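Long-range contacts in glycerol dehydratase (Clostridium butyricum, PDB 1R9D), which probably acts as a B12-independent glycyl-radical lyase that dehydrates glycerol, which is bound in this crystal form: residues Q347-K352 against T421-R426; R379-T384 against Y406-I411. One frame throughout, in Å; residues are numbered along the deposited sequence.

Contact 1: residues Q347-K352 against T421-R426; sequences QNSEGK and TLEDAR
Arg-426 reaches the turn of residues 348-351 and bonds through NH1 to Ser-349 O, at 3.0 Å and with an N-H...O angle of 160°. The carbonyl oxygen lies at the guanidinium edge, close to its plane, while the donor is tilted from the carbonyl plane. CD of the same arginine also rests on Ser-349 O, at 3.2 Å, and CB packs against Asn-348 O. Over the centre of one guanidinium face sits Gly-351 CA, 3.9 Å above the plane; Leu-422 CD2 lies over the opposite face, toward the rim. CD and NE continue the chain in an extended course (chi2 175°, chi3 172°). Beside it, Ser-349 CB and OG press on Glu-423 CG, each at 3.2 Å.

Behind these contacts, Asn-348 shapes the type I turn. Its OD1 takes Glu-350 N in an Asx turn and Lys-352 N from the other face of its amide plane, at 3.1 Å. At the helix start, Thr-421 is the N-cap, its OG1 accepting from Asp-424 N at 3.0 Å. Asp-424 itself forms a salt bridge with Lys-441. The turn therefore meets helix 422-426 through a backbone carbonyl at the guanidinium edge, Gly-351 CA over its face and the Ser-349/Glu-423 packing; within the two segments the arginine charge is probably eased by a peptide carbonyl dipole rather than by a carboxylate.

Contact 2: residues R379-T384 against Y406-I411; sequences RIWNKT and YNDEVI
Arg-379 grips the carboxylate of Asp-408 side-on with two nitrogens. NH2 reaches OD2 at 2.8 Å, nearly straight at 170° and in the guanidinium plane, although it comes from above the carboxylate plane; NE meets OD1 on its syn side, also at 2.8 Å but more bent. The bend at chi3 (50°) turns NE toward OD1. Tyr-428 adds a hydroxyl bond to Asp-408 OD1 and a cation-pi contact to the arginine.

A second carboxylate, that of Glu-409, takes Asn-382 N on OE2 at 3.0 Å, and the Asn-382 amide stacks on it with planes 18° apart. The backbone pairing is parallel, of strands 375-380 and 404-407 in a beta-alpha-beta unit connected by helix 386-397. Ile-380 N bonds to Tyr-406 O, and Ile-380 O receives Asp-408 N at 3.0 Å, where the second strand gives way to a helix. Asn-407 is its N-cap (a weak bond from Glu-409 N to OD1), with ND2 held by Gly-731 O. A water joins Asn-407 OD1, at 2.6 Å, more weakly to Ile-380 O. Farther out, Trp-381 CB packs on Asp-408 CB at 3.5 Å, and the indole edge faces Glu-409 OE2.

In the fold
From the N terminus, the chain leaves strand 341-344 and enters the loop 347-352, the first side of contact 1. After helix 357-369 it runs through strand 375-380 into residues 379-384, crosses over by helix 386-397 and returns along strand 404-407, where contact 2 closes the shorter loop. Helix 408-417 then leads to helix 422-426, and contact 1 closes the longer loop, with contact 2 enclosed within it. Their centres are about 12 Å apart. Two probable hydrogen bonds join them, Gln-347 NE2 to Asp-408 OD2 and Arg-379 NH2 to Arg-426 O, tying the surface turn and short helix to the C-terminal ends of two inner strands, 375-380 and 404-407, of the mixed sheet.

Contact 1: residues Q347-K352 against T421-R426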
loop_
_atom_site.group_PDB
_atom_site.type_symbol
_atom_site.label_atom_id
_atom_site.label_comp_id
_atom_site.label_asym_id
_atom_site.label_seq_id
_atom_site.Cartn_x
_atom_site.Cartn_y
_atom_site.Cartn_z
ATOM N N GLN A 347 -24.391 19.995 -27.710
ATOM C CA GLN A 347 -23.589 21.133 -28.138
ATOM C C GLN A 347 -22.108 20.857 -27.939
ATOM O O GLN A 347 -21.738 19.872 -27.294
ATOM C CB GLN A 347 -24.013 22.391 -27.361
ATOM C CG GLN A 347 -23.977 22.247 -25.848
ATOM C CD GLN A 347 -24.692 23.386 -25.126
ATOM O OE1 GLN A 347 -24.243 24.532 -25.147
ATOM N NE2 GLN A 347 -25.813 23.068 -24.484
ATOM N N ASN A 348 -21.258 21.705 -28.515
ATOM C CA ASN A 348 -19.817 21.537 -28.353
ATOM C C ASN A 348 -19.320 22.483 -27.264
ATOM O O ASN A 348 -20.122 23.152 -26.606
ATOM C CB ASN A 348 -19.061 21.796 -29.666
ATOM C CG ASN A 348 -19.275 23.200 -30.210
ATOM O OD1 ASN A 348 -19.494 24.147 -29.460
ATOM N ND2 ASN A 348 -19.188 23.338 -31.532
ATOM N N SER A 349 -18.004 22.546 -27.083
ATOM C CA SER A 349 -17.415 23.390 -26.047
ATOM C C SER A 349 -17.701 24.883 -26.153
ATOM O O SER A 349 -17.681 25.589 -25.142
ATOM C CB SER A 349 -15.906 23.158 -25.982
ATOM O OG SER A 349 -15.635 21.911 -25.357
ATOM N N GLU A 350 -17.967 25.374 -27.358
ATOM C CA GLU A 350 -18.251 26.794 -27.507
ATOM C C GLU A 350 -19.749 27.095 -27.485
ATOM O O GLU A 350 -20.175 28.212 -27.776
ATOM C CB GLU A 350 -17.591 27.336 -28.783
ATOM C CG GLU A 350 -18.005 26.656 -30.070
ATOM C CD GLU A 350 -16.972 26.841 -31.173
ATOM O OE1 GLU A 350 -16.468 27.977 -31.335
ATOM O OE2 GLU A 350 -16.668 25.852 -31.880
ATOM N N GLY A 351 -20.546 26.091 -27.128
ATOM C CA GLY A 351 -21.982 26.286 -27.047
ATOM C C GLY A 351 -22.744 26.325 -28.359
ATOM O O GLY A 351 -23.771 27.006 -28.455
ATOM N N LYS A 352 -22.250 25.612 -29.368
ATOM C CA LYS A 352 -22.919 25.546 -30.667
ATOM C C LYS A 352 -23.402 24.113 -30.887
ATOM O O LYS A 352 -22.836 23.173 -30.329
ATOM C CB LYS A 352 -21.967 25.929 -31.801
ATOM C CG LYS A 352 -21.396 27.333 -31.721
ATOM C CD LYS A 352 -20.794 27.726 -33.062
ATOM C CE LYS A 352 -20.022 29.032 -32.979
ATOM N NZ LYS A 352 -18.790 28.873 -32.158
ATOM N N THR A 421 -15.148 22.640 -15.544
ATOM C CA THR A 421 -15.085 23.930 -16.225
ATOM C C THR A 421 -16.309 23.945 -17.129
ATOM O O THR A 421 -16.899 22.893 -17.377
ATOM C CB THR A 421 -13.840 24.042 -17.119
ATOM O OG1 THR A 421 -13.876 23.009 -18.110
ATOM C CG2 THR A 421 -12.578 23.903 -16.293
ATOM N N LEU A 422 -16.698 25.118 -17.624
ATOM C CA LEU A 422 -17.853 25.197 -18.513
ATOM C C LEU A 422 -17.570 24.415 -19.799
ATOM O O LEU A 422 -18.453 23.744 -20.337
ATOM C CB LEU A 422 -18.169 26.659 -18.849
ATOM C CG LEU A 422 -19.327 26.930 -19.816
ATOM C CD1 LEU A 422 -20.624 26.352 -19.258
ATOM C CD2 LEU A 422 -19.461 28.440 -20.027
ATOM N N GLU A 423 -16.333 24.496 -20.284
ATOM C CA GLU A 423 -15.952 23.788 -21.503
ATOM C C GLU A 423 -16.120 22.278 -21.321
ATOM O O GLU A 423 -16.696 21.602 -22.177
ATOM C CB GLU A 423 -14.498 24.102 -21.871
ATOM C CG GLU A 423 -14.182 23.896 -23.345
ATOM C CD GLU A 423 -12.688 23.909 -23.653
ATOM O OE1 GLU A 423 -11.955 24.727 -23.052
ATOM O OE2 GLU A 423 -12.253 23.106 -24.512
ATOM N N ASP A 424 -15.615 21.750 -20.208
ATOM C CA ASP A 424 -15.720 20.319 -19.932
ATOM C C ASP A 424 -17.171 19.889 -19.717
ATOM O O ASP A 424 -17.590 18.846 -20.208
ATOM C CB ASP A 424 -14.885 19.936 -18.702
ATOM C CG ASP A 424 -13.397 19.819 -19.011
ATOM O OD1 ASP A 424 -13.033 19.720 -20.201
ATOM O OD2 ASP A 424 -12.588 19.806 -18.056
ATOM N N ALA A 425 -17.939 20.693 -18.983
ATOM C CA ALA A 425 -19.342 20.367 -18.727
ATOM C C ALA A 425 -20.138 20.282 -20.031
ATOM O O ALA A 425 -21.009 19.425 -20.175
ATOM C CB ALA A 425 -19.971 21.410 -17.795
ATOM N N ARG A 426 -19.834 21.165 -20.978
ATOM C CA ARG A 426 -20.524 21.178 -22.262
ATOM C C ARG A 426 -20.242 19.928 -23.090
ATOM O O ARG A 426 -21.016 19.582 -23.981
ATOM C CB ARG A 426 -20.125 22.414 -23.077
ATOM C CG ARG A 426 -20.830 23.684 -22.646
ATOM C CD ARG A 426 -20.312 24.895 -23.402
ATOM N NE ARG A 426 -21.114 26.084 -23.115
ATOM C CZ ARG A 426 -20.720 27.325 -23.373
ATOM N NH1 ARG A 426 -19.533 27.539 -23.921
ATOM N NH2 ARG A 426 -21.514 28.350 -23.084
HETATM O O HOH W 1 -14.171 19.954 -23.320
#

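Contact 2: residues R379-T384 against Y406-I411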
loop_
_atom_site.group_PDB
_atom_site.type_symbol
_atom_site.label_atom_id
_atom_site.label_comp_id
_atom_site.label_asym_id
_atom_site.label_seq_id
_atom_site.Cartn_x
_atom_site.Cartn_y
_atom_site.Cartn_z
ATOM N N ARG A 379 -28.777 13.990 -26.497
ATOM C CA ARG A 379 -28.715 15.192 -25.674
ATOM C C ARG A 379 -29.652 16.198 -26.322
ATOM O O ARG A 379 -29.719 16.287 -27.548
ATOM C CB ARG A 379 -27.289 15.746 -25.630
ATOM C CG ARG A 379 -26.385 15.018 -24.651
ATOM C CD ARG A 379 -24.961 15.551 -24.685
ATOM N NE ARG A 379 -24.925 17.007 -24.577
ATOM C CZ ARG A 379 -23.810 17.716 -24.457
ATOM N NH1 ARG A 379 -22.635 17.100 -24.417
ATOM N NH2 ARG A 379 -23.868 19.045 -24.396
ATOM N N ILE A 380 -30.377 16.949 -25.499
ATOM C CA ILE A 380 -31.322 17.946 -25.984
ATOM C C ILE A 380 -31.011 19.280 -25.315
ATOM O O ILE A 380 -30.719 19.317 -24.125
ATOM C CB ILE A 380 -32.779 17.547 -25.616
ATOM C CG1 ILE A 380 -33.139 16.205 -26.265
ATOM C CG2 ILE A 380 -33.757 18.640 -26.033
ATOM C CD1 ILE A 380 -33.124 16.221 -27.784
ATOM N N TRP A 381 -31.036 20.365 -26.080
ATOM C CA TRP A 381 -30.800 21.682 -25.507
ATOM C C TRP A 381 -31.679 22.713 -26.209
ATOM O O TRP A 381 -32.430 22.367 -27.120
ATOM C CB TRP A 381 -29.310 22.065 -25.565
ATOM C CG TRP A 381 -28.737 22.334 -26.919
ATOM C CD1 TRP A 381 -28.614 21.452 -27.958
ATOM C CD2 TRP A 381 -28.127 23.555 -27.352
ATOM N NE1 TRP A 381 -27.955 22.052 -29.012
ATOM C CE2 TRP A 381 -27.645 23.342 -28.663
ATOM C CE3 TRP A 381 -27.937 24.809 -26.755
ATOM C CZ2 TRP A 381 -26.984 24.339 -29.389
ATOM C CZ3 TRP A 381 -27.278 25.802 -27.477
ATOM C CH2 TRP A 381 -26.810 25.559 -28.782
ATOM N N ASN A 382 -31.612 23.970 -25.777
ATOM C CA ASN A 382 -32.457 25.005 -26.371
ATOM C C ASN A 382 -32.402 25.114 -27.892
ATOM O O ASN A 382 -33.414 25.420 -28.527
ATOM C CB ASN A 382 -32.146 26.379 -25.760
ATOM C CG ASN A 382 -32.765 26.565 -24.382
ATOM O OD1 ASN A 382 -32.804 27.682 -23.850
ATOM N ND2 ASN A 382 -33.244 25.478 -23.794
ATOM N N LYS A 383 -31.234 24.859 -28.477
ATOM C CA LYS A 383 -31.085 24.967 -29.921
ATOM C C LYS A 383 -31.009 23.649 -30.688
ATOM O O LYS A 383 -30.472 23.604 -31.793
ATOM C CB LYS A 383 -29.865 25.830 -30.256
ATOM C CG LYS A 383 -30.012 27.289 -29.829
ATOM C CD LYS A 383 -28.782 28.101 -30.204
ATOM C CE LYS A 383 -29.166 29.329 -31.014
ATOM N NZ LYS A 383 -29.864 28.980 -32.286
ATOM N N THR A 384 -31.542 22.581 -30.107
ATOM C CA THR A 384 -31.555 21.286 -30.786
ATOM C C THR A 384 -32.351 21.450 -32.080
ATOM O O THR A 384 -33.449 22.001 -32.064
ATOM C CB THR A 384 -32.254 20.213 -29.924
ATOM O OG1 THR A 384 -31.456 19.943 -28.767
ATOM C CG2 THR A 384 -32.468 18.926 -30.723
ATOM N N TYR A 406 -31.722 13.385 -22.526
ATOM C CA TYR A 406 -31.025 14.100 -21.455
ATOM C C TYR A 406 -31.030 15.599 -21.678
ATOM O O TYR A 406 -30.820 16.072 -22.795
ATOM C CB TYR A 406 -29.588 13.588 -21.328
ATOM C CG TYR A 406 -29.547 12.131 -20.962
ATOM C CD1 TYR A 406 -29.601 11.144 -21.948
ATOM C CD2 TYR A 406 -29.525 11.734 -19.631
ATOM C CE1 TYR A 406 -29.640 9.797 -21.608
ATOM C CE2 TYR A 406 -29.561 10.389 -19.278
ATOM C CZ TYR A 406 -29.621 9.428 -20.276
ATOM O OH TYR A 406 -29.672 8.099 -19.934
ATOM N N ASN A 407 -31.241 16.341 -20.592
ATOM C CA ASN A 407 -31.349 17.798 -20.636
ATOM C C ASN A 407 -30.070 18.595 -20.369
ATOM O O ASN A 407 -29.645 18.732 -19.233
ATOM C CB ASN A 407 -32.444 18.217 -19.644
ATOM C CG ASN A 407 -32.801 19.682 -19.742
ATOM O OD1 ASN A 407 -32.423 20.363 -20.694
ATOM N ND2 ASN A 407 -33.559 20.172 -18.763
ATOM N N ASP A 408 -29.470 19.121 -21.434
ATOM C CA ASP A 408 -28.255 19.936 -21.345
ATOM C C ASP A 408 -28.449 21.128 -20.409
ATOM O O ASP A 408 -27.540 21.512 -19.671
ATOM C CB ASP A 408 -27.910 20.514 -22.715
ATOM C CG ASP A 408 -27.109 19.567 -23.589
ATOM O OD1 ASP A 408 -27.124 18.342 -23.351
ATOM O OD2 ASP A 408 -26.472 20.076 -24.537
ATOM N N GLU A 409 -29.637 21.719 -20.469
ATOM C CA GLU A 409 -29.946 22.913 -19.683
ATOM C C GLU A 409 -29.838 22.738 -18.173
ATOM O O GLU A 409 -29.593 23.704 -17.452
ATOM C CB GLU A 409 -31.332 23.435 -20.072
ATOM C CG GLU A 409 -31.502 23.724 -21.578
ATOM C CD GLU A 409 -30.582 24.821 -22.099
ATOM O OE1 GLU A 409 -30.373 25.821 -21.375
ATOM O OE2 GLU A 409 -30.082 24.701 -23.246
ATOM N N VAL A 410 -30.027 21.515 -17.687
ATOM C CA VAL A 410 -29.904 21.231 -16.258
ATOM C C VAL A 410 -28.543 20.595 -15.971
ATOM O O VAL A 410 -27.841 20.976 -15.033
ATOM C CB VAL A 410 -31.002 20.245 -15.763
ATOM C CG1 VAL A 410 -30.667 19.739 -14.360
ATOM C CG2 VAL A 410 -32.351 20.933 -15.748
ATOM N N ILE A 411 -28.164 19.633 -16.802
ATOM C CA ILE A 411 -26.912 18.915 -16.606
ATOM C C ILE A 411 -25.638 19.753 -16.634
ATOM O O ILE A 411 -24.773 19.586 -15.775
ATOM C CB ILE A 411 -26.801 17.752 -17.617
ATOM C CG1 ILE A 411 -27.902 16.732 -17.321
ATOM C CG2 ILE A 411 -25.419 17.102 -17.529
ATOM C CD1 ILE A 411 -28.011 15.616 -18.348
HETATM O O HOH W 2 -33.191 20.964 -23.150
#